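Local coordinates for protein neuraminidase (Influenza A virus, PDB 4K3Y) that is a neuraminidase-like surface protein of a bat influenza A virus, a tetrameric beta propeller that probably lacks the sialidase activity of classical influenza neuraminidases, at residues C53-V58 with D86-D91; Y308-N313 with L334-E339; I340-K345 with S350-T355. One frame throughout, in Å; residues are numbered along the deposited sequence.

Overall arrangement
The three contacts illustrate how a beta propeller is held together at different levels. Contact 3 lies within one sheet, where backbone hydrogen bonds pair strands 335-343 and 349-359. Contact 2 uses the first part of strand 335-343 to meet the strand 306-311 of a neighbouring sheet through apolar side chains, and Leu311 also packs against Ile354 of contact 3. Contact 1 sets a proline of a connecting segment against its own sheet, and its Arg55 touches Leu353 and Asp352 of contact 3. Contacts 1 and 2 do not touch, and their touching residues are all buried; contact 3 is mostly buried but reaches the surface at Ala341.

Contact 1: residues C53-V58 with D86-D91; sequences CRRFFV and DPPTPD
Phe57 sets its ring between its own backbone N and carbonyl carbon (chi1 61°), whereas Arg55 leaves its backbone on the side away from N (chi1 -154°) and then bends at chi2 and chi3, and both side chains thereby arrive at Pro88. Standing two residues apart on the strand, they point toward the same partner and share its ring. Pro88 offers one corner to each: Phe57 CZ lies 4.0 Å from Pro88 CB in an oblique apolar approach, and Pro88 CD sits over one face of the Arg55 guanidinium, 4.0 Å from Arg55 NH2. Strand 53-61 is an inner strand of a four-stranded antiparallel blade of the propeller, and Pro88 belongs to the connection between the blade's last two strands, 78-83 and 94-98. There Pro88 is the centre of an inverse gamma turn, with a weak hydrogen bond of 3.0 Å from Thr89 N to Pro87 O. No hydrogen bond crosses between the two segments; Arg55 NH1 is instead hydrogen-bonded to Asn44 OD1 on the adjacent strand 40-48, which helps to fix the guanidinium's face toward the proline. Thr41 of that same strand touches Arg55, Phe57 and Pro88. Just before Pro88, Pro87 packs on Pro90 of a neighbouring subunit.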
loop_
_atom_site.group_PDB
_atom_site.type_symbol
_atom_site.label_atom_id
_atom_site.label_comp_id
_atom_site.label_asym_id
_atom_site.label_seq_id
_atom_site.Cartn_x
_atom_site.Cartn_y
_atom_site.Cartn_z
ATOM N N CYS C 53 12.964 2.618 -9.464
ATOM C CA CYS C 53 13.085 1.717 -10.601
ATOM C C CYS C 53 11.899 0.762 -10.579
ATOM O O CYS C 53 11.554 0.225 -9.520
ATOM C CB CYS C 53 14.406 0.949 -10.536
ATOM S SG CYS C 53 15.807 1.965 -10.999
ATOM N N ARG C 54 11.248 0.561 -11.725
ATOM C CA ARG C 54 10.163 -0.426 -11.778
ATOM C C ARG C 54 10.484 -1.597 -12.690
ATOM O O ARG C 54 11.167 -1.458 -13.713
ATOM C CB ARG C 54 8.806 0.192 -12.165
ATOM C CG ARG C 54 8.261 1.182 -11.142
ATOM C CD ARG C 54 6.836 1.638 -11.457
ATOM N NE ARG C 54 5.809 0.621 -11.174
ATOM C CZ ARG C 54 5.456 0.199 -9.954
ATOM N NH1 ARG C 54 6.063 0.681 -8.872
ATOM N NH2 ARG C 54 4.499 -0.721 -9.806
ATOM N N ARG C 55 9.980 -2.753 -12.277
ATOM C CA ARG C 55 10.091 -4.005 -13.012
ATOM C C ARG C 55 8.799 -4.197 -13.802
ATOM O O ARG C 55 7.755 -4.564 -13.236
ATOM C CB ARG C 55 10.228 -5.179 -12.031
ATOM C CG ARG C 55 10.950 -6.369 -12.601
ATOM C CD ARG C 55 10.157 -7.650 -12.521
ATOM N NE ARG C 55 10.574 -8.482 -11.389
ATOM C CZ ARG C 55 10.443 -9.808 -11.315
ATOM N NH1 ARG C 55 9.923 -10.498 -12.318
ATOM N NH2 ARG C 55 10.852 -10.452 -10.230
ATOM N N PHE C 56 8.860 -3.944 -15.100
ATOM C CA PHE C 56 7.726 -4.206 -15.961
ATOM C C PHE C 56 7.756 -5.626 -16.499
ATOM O O PHE C 56 8.829 -6.206 -16.701
ATOM C CB PHE C 56 7.715 -3.201 -17.090
ATOM C CG PHE C 56 7.368 -1.835 -16.637
ATOM C CD1 PHE C 56 8.320 -1.028 -16.028
ATOM C CD2 PHE C 56 6.070 -1.368 -16.772
ATOM C CE1 PHE C 56 7.986 0.225 -15.586
ATOM C CE2 PHE C 56 5.732 -0.119 -16.331
ATOM C CZ PHE C 56 6.687 0.684 -15.738
ATOM N N PHE C 57 6.570 -6.179 -16.725
ATOM C CA PHE C 57 6.455 -7.528 -17.263
ATOM C C PHE C 57 5.048 -7.843 -17.772
ATOM O O PHE C 57 4.088 -7.078 -17.554
ATOM C CB PHE C 57 6.856 -8.569 -16.216
ATOM C CG PHE C 57 5.997 -8.554 -14.991
ATOM C CD1 PHE C 57 4.823 -9.305 -14.935
ATOM C CD2 PHE C 57 6.360 -7.800 -13.884
ATOM C CE1 PHE C 57 4.029 -9.302 -13.796
ATOM C CE2 PHE C 57 5.562 -7.788 -12.738
ATOM C CZ PHE C 57 4.399 -8.540 -12.696
ATOM N N VAL C 58 4.947 -8.980 -18.458
ATOM C CA VAL C 58 3.667 -9.516 -18.899
ATOM C C VAL C 58 3.389 -10.775 -18.081
ATOM O O VAL C 58 4.301 -11.548 -17.807
ATOM C CB VAL C 58 3.681 -9.805 -20.412
ATOM C CG1 VAL C 58 2.367 -10.449 -20.853
ATOM C CG2 VAL C 58 3.946 -8.500 -21.192
ATOM N N ASP C 86 10.666 -5.484 -4.998
ATOM C CA ASP C 86 9.436 -6.071 -4.483
ATOM C C ASP C 86 9.106 -7.303 -5.305
ATOM O O ASP C 86 9.344 -7.328 -6.515
ATOM C CB ASP C 86 8.285 -5.061 -4.588
ATOM C CG ASP C 86 8.324 -3.991 -3.496
ATOM O OD1 ASP C 86 9.347 -3.872 -2.778
ATOM O OD2 ASP C 86 7.318 -3.258 -3.365
ATOM N N PRO C 87 8.558 -8.335 -4.651
ATOM C CA PRO C 87 8.094 -9.535 -5.353
ATOM C C PRO C 87 6.800 -9.227 -6.104
ATOM O O PRO C 87 6.052 -8.331 -5.696
ATOM C CB PRO C 87 7.794 -10.495 -4.206
ATOM C CG PRO C 87 7.327 -9.584 -3.096
ATOM C CD PRO C 87 8.202 -8.358 -3.218
ATOM N N PRO C 88 6.547 -9.939 -7.212
ATOM C CA PRO C 88 5.256 -9.784 -7.889
ATOM C C PRO C 88 4.175 -10.647 -7.254
ATOM O O PRO C 88 3.644 -11.560 -7.885
ATOM C CB PRO C 88 5.544 -10.248 -9.319
ATOM C CG PRO C 88 6.684 -11.214 -9.170
ATOM C CD PRO C 88 7.518 -10.692 -8.027
ATOM N N THR C 89 3.876 -10.344 -5.995
ATOM C CA THR C 89 2.692 -10.844 -5.309
ATOM C C THR C 89 1.522 -9.941 -5.682
ATOM O O THR C 89 1.735 -8.782 -6.038
ATOM C CB THR C 89 2.914 -10.800 -3.792
ATOM O OG1 THR C 89 3.307 -9.472 -3.405
ATOM C CG2 THR C 89 4.002 -11.785 -3.400
ATOM N N PRO C 90 0.287 -10.466 -5.605
ATOM C CA PRO C 90 -0.929 -9.688 -5.916
ATOM C C PRO C 90 -0.962 -8.318 -5.237
ATOM O O PRO C 90 -1.453 -7.335 -5.806
ATOM C CB PRO C 90 -2.057 -10.561 -5.349
ATOM C CG PRO C 90 -1.526 -11.973 -5.464
ATOM C CD PRO C 90 -0.010 -11.888 -5.335
ATOM N N ASP C 91 -0.434 -8.265 -4.021
ATOM C CA ASP C 91 -0.440 -7.047 -3.222
ATOM C C ASP C 91 0.455 -5.974 -3.832
ATOM O O ASP C 91 0.225 -4.787 -3.646
ATOM C CB ASP C 91 0.020 -7.362 -1.792
ATOM C CG ASP C 91 -0.644 -8.615 -1.221
ATOM O OD1 ASP C 91 -1.299 -9.354 -1.989
ATOM O OD2 ASP C 91 -0.502 -8.868 -0.005
#

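Contact 2: residues Y308-N313 with L334-E339; sequences YQLLSN and LCFWIE. With NAG (2-acetamido-2-deoxy-beta-D-glucopyranose), chain I.
Leu311 and Ile338 mark the closest approach of the two backbones, with the CA atoms of Leu311 and Ile338 still 10.0 Å apart, too far for any backbone hydrogen bond between the segments. Strand 306-311 runs along the edge of one antiparallel sheet and strand 335-343 lies inside the next. The first of them is irregular: Gln309 is the centre of an inverse gamma turn, closed by a weak hydrogen bond of 3.2 Å from Leu310 N to Tyr308 O, and Leu310 and Leu311 are set opposite the single residue Phe288, forming a classic beta bulge. Both of these leucines, although consecutive, point toward strand 335-343. Each has its own partner there. Leu310 CD1 comes to the edge of the Phe336 ring, near its plane, 3.6 Å from Phe336 CZ, each side chain reaching out from its own strand to the other. With its first torsion at 62°, the Phe336 ring is straddled by the backbone N and C and carried toward Leu310. Leu311 and Ile338 instead run alongside in opposite senses, and their branch ends meet with Leu311 CD1 3.8 Å from Ile338 CD1. The cluster continues beyond the two segments, where Phe336 makes an edge-to-face contact with Trp21 and also meets the rings of Phe267 and Phe356. At the other end of segment 308-313 the chain bends away at Ser312 and Asn313 and becomes more polar. Asn313 ND2 is bonded covalently to C1 of an N-acetylglucosamine at 1.4 Å, and this sugar is hydrogen-bonded to Glu75 and Gln76 of a neighbouring subunit. Such apolar side chains wedged between successive four-stranded sheets are characteristic of the six-bladed propeller of influenza neuraminidases.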
loop_
_atom_site.group_PDB
_atom_site.type_symbol
_atom_site.label_atom_id
_atom_site.label_comp_id
_atom_site.label_asym_id
_atom_site.label_seq_id
_atom_site.Cartn_x
_atom_site.Cartn_y
_atom_site.Cartn_z
ATOM N N TYR C 308 34.361 -10.819 -17.262
ATOM C CA TYR C 308 33.717 -11.184 -15.998
ATOM C C TYR C 308 32.658 -12.264 -16.199
ATOM O O TYR C 308 31.660 -12.043 -16.899
ATOM C CB TYR C 308 33.030 -9.966 -15.376
ATOM C CG TYR C 308 33.943 -8.950 -14.747
ATOM C CD1 TYR C 308 34.686 -9.259 -13.605
ATOM C CD2 TYR C 308 34.035 -7.659 -15.264
ATOM C CE1 TYR C 308 35.516 -8.301 -12.999
ATOM C CE2 TYR C 308 34.852 -6.698 -14.667
ATOM C CZ TYR C 308 35.591 -7.029 -13.538
ATOM O OH TYR C 308 36.396 -6.083 -12.956
ATOM N N GLN C 309 32.845 -13.418 -15.569
ATOM C CA GLN C 309 31.808 -14.450 -15.608
ATOM C C GLN C 309 30.819 -14.339 -14.449
ATOM O O GLN C 309 30.853 -15.133 -13.497
ATOM C CB GLN C 309 32.425 -15.832 -15.671
ATOM C CG GLN C 309 32.952 -16.161 -17.042
ATOM C CD GLN C 309 34.081 -17.133 -16.965
ATOM O OE1 GLN C 309 35.246 -16.737 -16.841
ATOM N NE2 GLN C 309 33.755 -18.421 -17.003
ATOM N N LEU C 310 29.924 -13.362 -14.579
ATOM C CA LEU C 310 28.922 -13.015 -13.562
ATOM C C LEU C 310 28.032 -14.186 -13.092
ATOM O O LEU C 310 27.846 -14.372 -11.881
ATOM C CB LEU C 310 28.077 -11.822 -14.034
ATOM C CG LEU C 310 28.870 -10.514 -14.269
ATOM C CD1 LEU C 310 27.979 -9.324 -14.653
ATOM C CD2 LEU C 310 29.694 -10.161 -13.041
ATOM N N LEU C 311 27.498 -14.976 -14.028
ATOM C CA LEU C 311 26.682 -16.142 -13.662
ATOM C C LEU C 311 27.163 -17.426 -14.328
ATOM O O LEU C 311 27.755 -17.382 -15.397
ATOM C CB LEU C 311 25.211 -15.918 -13.995
ATOM C CG LEU C 311 24.385 -14.921 -13.176
ATOM C CD1 LEU C 311 24.421 -13.555 -13.819
ATOM C CD2 LEU C 311 22.976 -15.414 -13.130
ATOM N N SER C 312 26.879 -18.566 -13.702
ATOM C CA SER C 312 27.326 -19.871 -14.196
ATOM C C SER C 312 26.225 -20.893 -14.030
ATOM O O SER C 312 25.943 -21.687 -14.923
ATOM C CB SER C 312 28.523 -20.345 -13.386
ATOM O OG SER C 312 29.467 -19.300 -13.280
ATOM N N ASN C 313 25.623 -20.866 -12.853
ATOM C CA ASN C 313 24.636 -21.840 -12.463
ATOM C C ASN C 313 23.396 -21.798 -13.340
ATOM O O ASN C 313 22.865 -22.832 -13.740
ATOM C CB ASN C 313 24.221 -21.603 -11.002
ATOM C CG ASN C 313 25.296 -22.019 -9.999
ATOM O OD1 ASN C 313 26.479 -22.162 -10.340
ATOM N ND2 ASN C 313 24.872 -22.211 -8.742
ATOM N N LEU C 334 24.816 3.488 -15.015
ATOM C CA LEU C 334 24.320 2.543 -16.011
ATOM C C LEU C 334 24.178 1.152 -15.399
ATOM O O LEU C 334 25.039 0.687 -14.641
ATOM C CB LEU C 334 25.269 2.502 -17.215
ATOM C CG LEU C 334 24.823 1.751 -18.465
ATOM C CD1 LEU C 334 23.401 2.156 -18.875
ATOM C CD2 LEU C 334 25.814 1.978 -19.616
ATOM N N CYS C 335 23.078 0.494 -15.729
ATOM C CA CYS C 335 22.792 -0.837 -15.198
ATOM C C CYS C 335 22.281 -1.777 -16.283
ATOM O O CYS C 335 21.897 -1.340 -17.373
ATOM C CB CYS C 335 21.712 -0.742 -14.115
ATOM S SG CYS C 335 22.135 0.303 -12.722
ATOM N N PHE C 336 22.253 -3.067 -15.977
ATOM C CA PHE C 336 21.551 -4.008 -16.851
ATOM C C PHE C 336 20.748 -5.055 -16.079
ATOM O O PHE C 336 21.029 -5.345 -14.902
ATOM C CB PHE C 336 22.482 -4.653 -17.905
ATOM C CG PHE C 336 23.588 -5.479 -17.332
ATOM C CD1 PHE C 336 23.381 -6.824 -17.036
ATOM C CD2 PHE C 336 24.851 -4.931 -17.122
ATOM C CE1 PHE C 336 24.410 -7.606 -16.509
ATOM C CE2 PHE C 336 25.892 -5.712 -16.598
ATOM C CZ PHE C 336 25.666 -7.048 -16.290
ATOM N N TRP C 337 19.719 -5.577 -16.744
ATOM C CA TRP C 337 18.927 -6.666 -16.198
ATOM C C TRP C 337 19.128 -7.907 -17.063
ATOM O O TRP C 337 19.271 -7.809 -18.282
ATOM C CB TRP C 337 17.438 -6.299 -16.137
ATOM C CG TRP C 337 16.876 -5.836 -17.465
ATOM C CD1 TRP C 337 16.686 -4.549 -17.855
ATOM C CD2 TRP C 337 16.432 -6.657 -18.561
ATOM N NE1 TRP C 337 16.148 -4.507 -19.116
ATOM C CE2 TRP C 337 15.981 -5.785 -19.575
ATOM C CE3 TRP C 337 16.371 -8.041 -18.783
ATOM C CZ2 TRP C 337 15.488 -6.246 -20.805
ATOM C CZ3 TRP C 337 15.880 -8.499 -20.008
ATOM C CH2 TRP C 337 15.446 -7.600 -21.002
ATOM N N ILE C 338 19.132 -9.066 -16.412
ATOM C CA ILE C 338 19.208 -10.356 -17.072
ATOM C C ILE C 338 18.000 -11.212 -16.714
ATOM O O ILE C 338 17.830 -11.574 -15.549
ATOM C CB ILE C 338 20.432 -11.139 -16.582
ATOM C CG1 ILE C 338 21.717 -10.308 -16.706
ATOM C CG2 ILE C 338 20.540 -12.483 -17.315
ATOM C CD1 ILE C 338 22.967 -11.070 -16.246
ATOM N N GLU C 339 17.176 -11.559 -17.705
ATOM C CA GLU C 339 16.101 -12.544 -17.494
ATOM C C GLU C 339 16.640 -14.000 -17.441
ATOM O O GLU C 339 17.458 -14.428 -18.262
ATOM C CB GLU C 339 14.978 -12.379 -18.524
ATOM C CG GLU C 339 13.655 -13.064 -18.147
ATOM C CD GLU C 339 12.488 -12.671 -19.067
ATOM O OE1 GLU C 339 12.672 -12.588 -20.314
ATOM O OE2 GLU C 339 11.377 -12.444 -18.535
HETATM C C1 NAG I . 25.920 -22.524 -7.801
HETATM C C2 NAG I . 25.383 -21.896 -6.516
HETATM C C3 NAG I . 26.242 -22.274 -5.320
HETATM C C4 NAG I . 26.527 -23.771 -5.284
HETATM C C5 NAG I . 27.005 -24.253 -6.646
HETATM C C6 NAG I . 27.223 -25.759 -6.689
HETATM C C7 NAG I . 24.277 -19.696 -6.631
HETATM C C8 NAG I . 24.549 -18.234 -6.434
HETATM N N2 NAG I . 25.377 -20.452 -6.625
HETATM O O3 NAG I . 25.614 -21.862 -4.126
HETATM O O4 NAG I . 27.537 -23.999 -4.336
HETATM O O5 NAG I . 26.030 -23.915 -7.604
HETATM O O6 NAG I . 26.016 -26.388 -7.060
HETATM O O7 NAG I . 23.124 -20.121 -6.798
#

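Contact 3: residues I340-K345 with S350-T355; sequences IAATTK and SNDLIT
Ile340 and Asp352 form an antiparallel hydrogen-bonded pair, in which Ile340 N donates to Asp352 O at 2.8 Å while the return bond from Asp352 N to Ile340 O is long and weak at 3.3 Å. Ala342 and Ser350 make the second such pair, with 2.6 Å from Ala342 N to Ser350 O and 2.7 Å from Ser350 N to Ala342 O. Ala341 and Asn351 lie between them as a non-hydrogen-bonded pair, from which Asn351 CA approaches Ile340 O at 3.2 Å in a CA-H...O contact. Side chains then fill in one face of the sheet. Ile340 and Ile354 pack through their CG1 atoms, 3.7 Å from Ile340 CG1 to Ile354 CG1. Asp352, whose chi1 of 54° tucks the carboxylate in over its own main chain, brings OD1 to the Ala342 methyl. The next shell positions the polar ends: Gly29 N donates to Asp352 OD2, and Asn351 ND2, on the other face, is hydrogen-bonded to Thr41 O of strand 40-48. Ile340 also touches Ile316 of the flanking strand 315-322. The whole is a beta hairpin, its short segments 340-343 and 350-355 running at 125° to each other, inside a blade otherwise built from C-terminal strands; strand 20-26, from the N-terminal part, pairs with 349-359 at its edge and so closes the propeller ring in the "velcro" manner.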
loop_
_atom_site.group_PDB
_atom_site.type_symbol
_atom_site.label_atom_id
_atom_site.label_comp_id
_atom_site.label_asym_id
_atom_site.label_seq_id
_atom_site.Cartn_x
_atom_site.Cartn_y
_atom_site.Cartn_z
ATOM N N ILE C 340 16.150 -14.732 -16.447
ATOM C CA ILE C 340 16.619 -16.052 -16.026
ATOM C C ILE C 340 15.483 -17.076 -16.184
ATOM O O ILE C 340 14.345 -16.806 -15.801
ATOM C CB ILE C 340 16.982 -15.960 -14.504
ATOM C CG1 ILE C 340 18.219 -15.101 -14.311
ATOM C CG2 ILE C 340 17.143 -17.303 -13.846
ATOM C CD1 ILE C 340 19.216 -15.286 -15.406
ATOM N N ALA C 341 15.761 -18.246 -16.743
ATOM C CA ALA C 341 14.761 -19.315 -16.696
ATOM C C ALA C 341 14.764 -19.889 -15.283
ATOM O O ALA C 341 15.826 -20.217 -14.754
ATOM C CB ALA C 341 15.075 -20.384 -17.700
ATOM N N ALA C 342 13.587 -19.989 -14.665
ATOM C CA ALA C 342 13.469 -20.512 -13.298
ATOM C C ALA C 342 12.245 -21.420 -13.109
ATOM O O ALA C 342 11.482 -21.675 -14.047
ATOM C CB ALA C 342 13.440 -19.365 -12.295
ATOM N N THR C 343 12.048 -21.896 -11.886
ATOM C CA THR C 343 10.991 -22.868 -11.611
ATOM C C THR C 343 10.273 -22.511 -10.319
ATOM O O THR C 343 10.911 -22.074 -9.364
ATOM C CB THR C 343 11.592 -24.281 -11.474
ATOM O OG1 THR C 343 12.499 -24.513 -12.560
ATOM C CG2 THR C 343 10.516 -25.340 -11.494
ATOM N N THR C 344 8.956 -22.698 -10.278
ATOM C CA THR C 344 8.196 -22.403 -9.056
ATOM C C THR C 344 8.277 -23.577 -8.109
ATOM O O THR C 344 8.726 -24.653 -8.496
ATOM C CB THR C 344 6.716 -22.050 -9.319
ATOM O OG1 THR C 344 6.010 -23.199 -9.814
ATOM C CG2 THR C 344 6.615 -20.886 -10.306
ATOM N N LYS C 345 7.857 -23.372 -6.866
ATOM C CA LYS C 345 7.941 -24.434 -5.872
ATOM C C LYS C 345 7.103 -25.640 -6.309
ATOM O O LYS C 345 7.482 -26.798 -6.087
ATOM C CB LYS C 345 7.513 -23.932 -4.491
ATOM C CG LYS C 345 7.930 -24.858 -3.374
ATOM C CD LYS C 345 7.047 -24.704 -2.151
ATOM C CE LYS C 345 6.726 -26.069 -1.562
ATOM N NZ LYS C 345 6.357 -26.003 -0.123
ATOM N N SER C 350 9.148 -20.704 -15.103
ATOM C CA SER C 350 8.864 -19.265 -15.154
ATOM C C SER C 350 10.169 -18.468 -15.256
ATOM O O SER C 350 11.252 -19.033 -15.356
ATOM C CB SER C 350 8.074 -18.829 -13.909
ATOM O OG SER C 350 7.689 -17.461 -13.972
ATOM N N ASN C 351 10.064 -17.151 -15.233
ATOM C CA ASN C 351 11.245 -16.307 -15.222
ATOM C C ASN C 351 11.362 -15.485 -13.951
ATOM O O ASN C 351 10.343 -15.150 -13.329
ATOM C CB ASN C 351 11.162 -15.317 -16.383
ATOM C CG ASN C 351 10.837 -15.988 -17.701
ATOM O OD1 ASN C 351 11.733 -16.287 -18.486
ATOM N ND2 ASN C 351 9.554 -16.234 -17.949
ATOM N N ASP C 352 12.598 -15.160 -13.567
ATOM C CA ASP C 352 12.830 -13.819 -13.007
ATOM C C ASP C 352 14.126 -13.139 -13.383
ATOM O O ASP C 352 14.652 -13.327 -14.478
ATOM C CB ASP C 352 12.582 -13.708 -11.503
ATOM C CG ASP C 352 13.351 -14.704 -10.728
ATOM O OD1 ASP C 352 14.096 -15.475 -11.361
ATOM O OD2 ASP C 352 13.215 -14.715 -9.492
ATOM N N LEU C 353 14.631 -12.354 -12.442
ATOM C CA LEU C 353 15.463 -11.219 -12.775
ATOM C C LEU C 353 16.655 -11.083 -11.857
ATOM O O LEU C 353 16.525 -11.232 -10.627
ATOM C CB LEU C 353 14.604 -9.972 -12.636
ATOM C CG LEU C 353 14.361 -9.096 -13.844
ATOM C CD1 LEU C 353 14.419 -7.657 -13.381
ATOM C CD2 LEU C 353 15.403 -9.373 -14.890
ATOM N N ILE C 354 17.811 -10.806 -12.462
ATOM C CA ILE C 354 18.980 -10.321 -11.737
ATOM C C ILE C 354 19.311 -8.993 -12.386
ATOM O O ILE C 354 19.140 -8.837 -13.611
ATOM C CB ILE C 354 20.185 -11.223 -11.934
ATOM C CG1 ILE C 354 19.748 -12.670 -11.901
ATOM C CG2 ILE C 354 21.255 -10.981 -10.848
ATOM C CD1 ILE C 354 20.809 -13.516 -11.362
ATOM N N THR C 355 19.772 -8.040 -11.579
ATOM C CA THR C 355 20.183 -6.745 -12.106
ATOM C C THR C 355 21.598 -6.423 -11.632
ATOM O O THR C 355 22.040 -6.909 -10.589
ATOM C CB THR C 355 19.192 -5.623 -11.724
ATOM O OG1 THR C 355 19.018 -5.608 -10.309
ATOM C CG2 THR C 355 17.836 -5.846 -12.374
#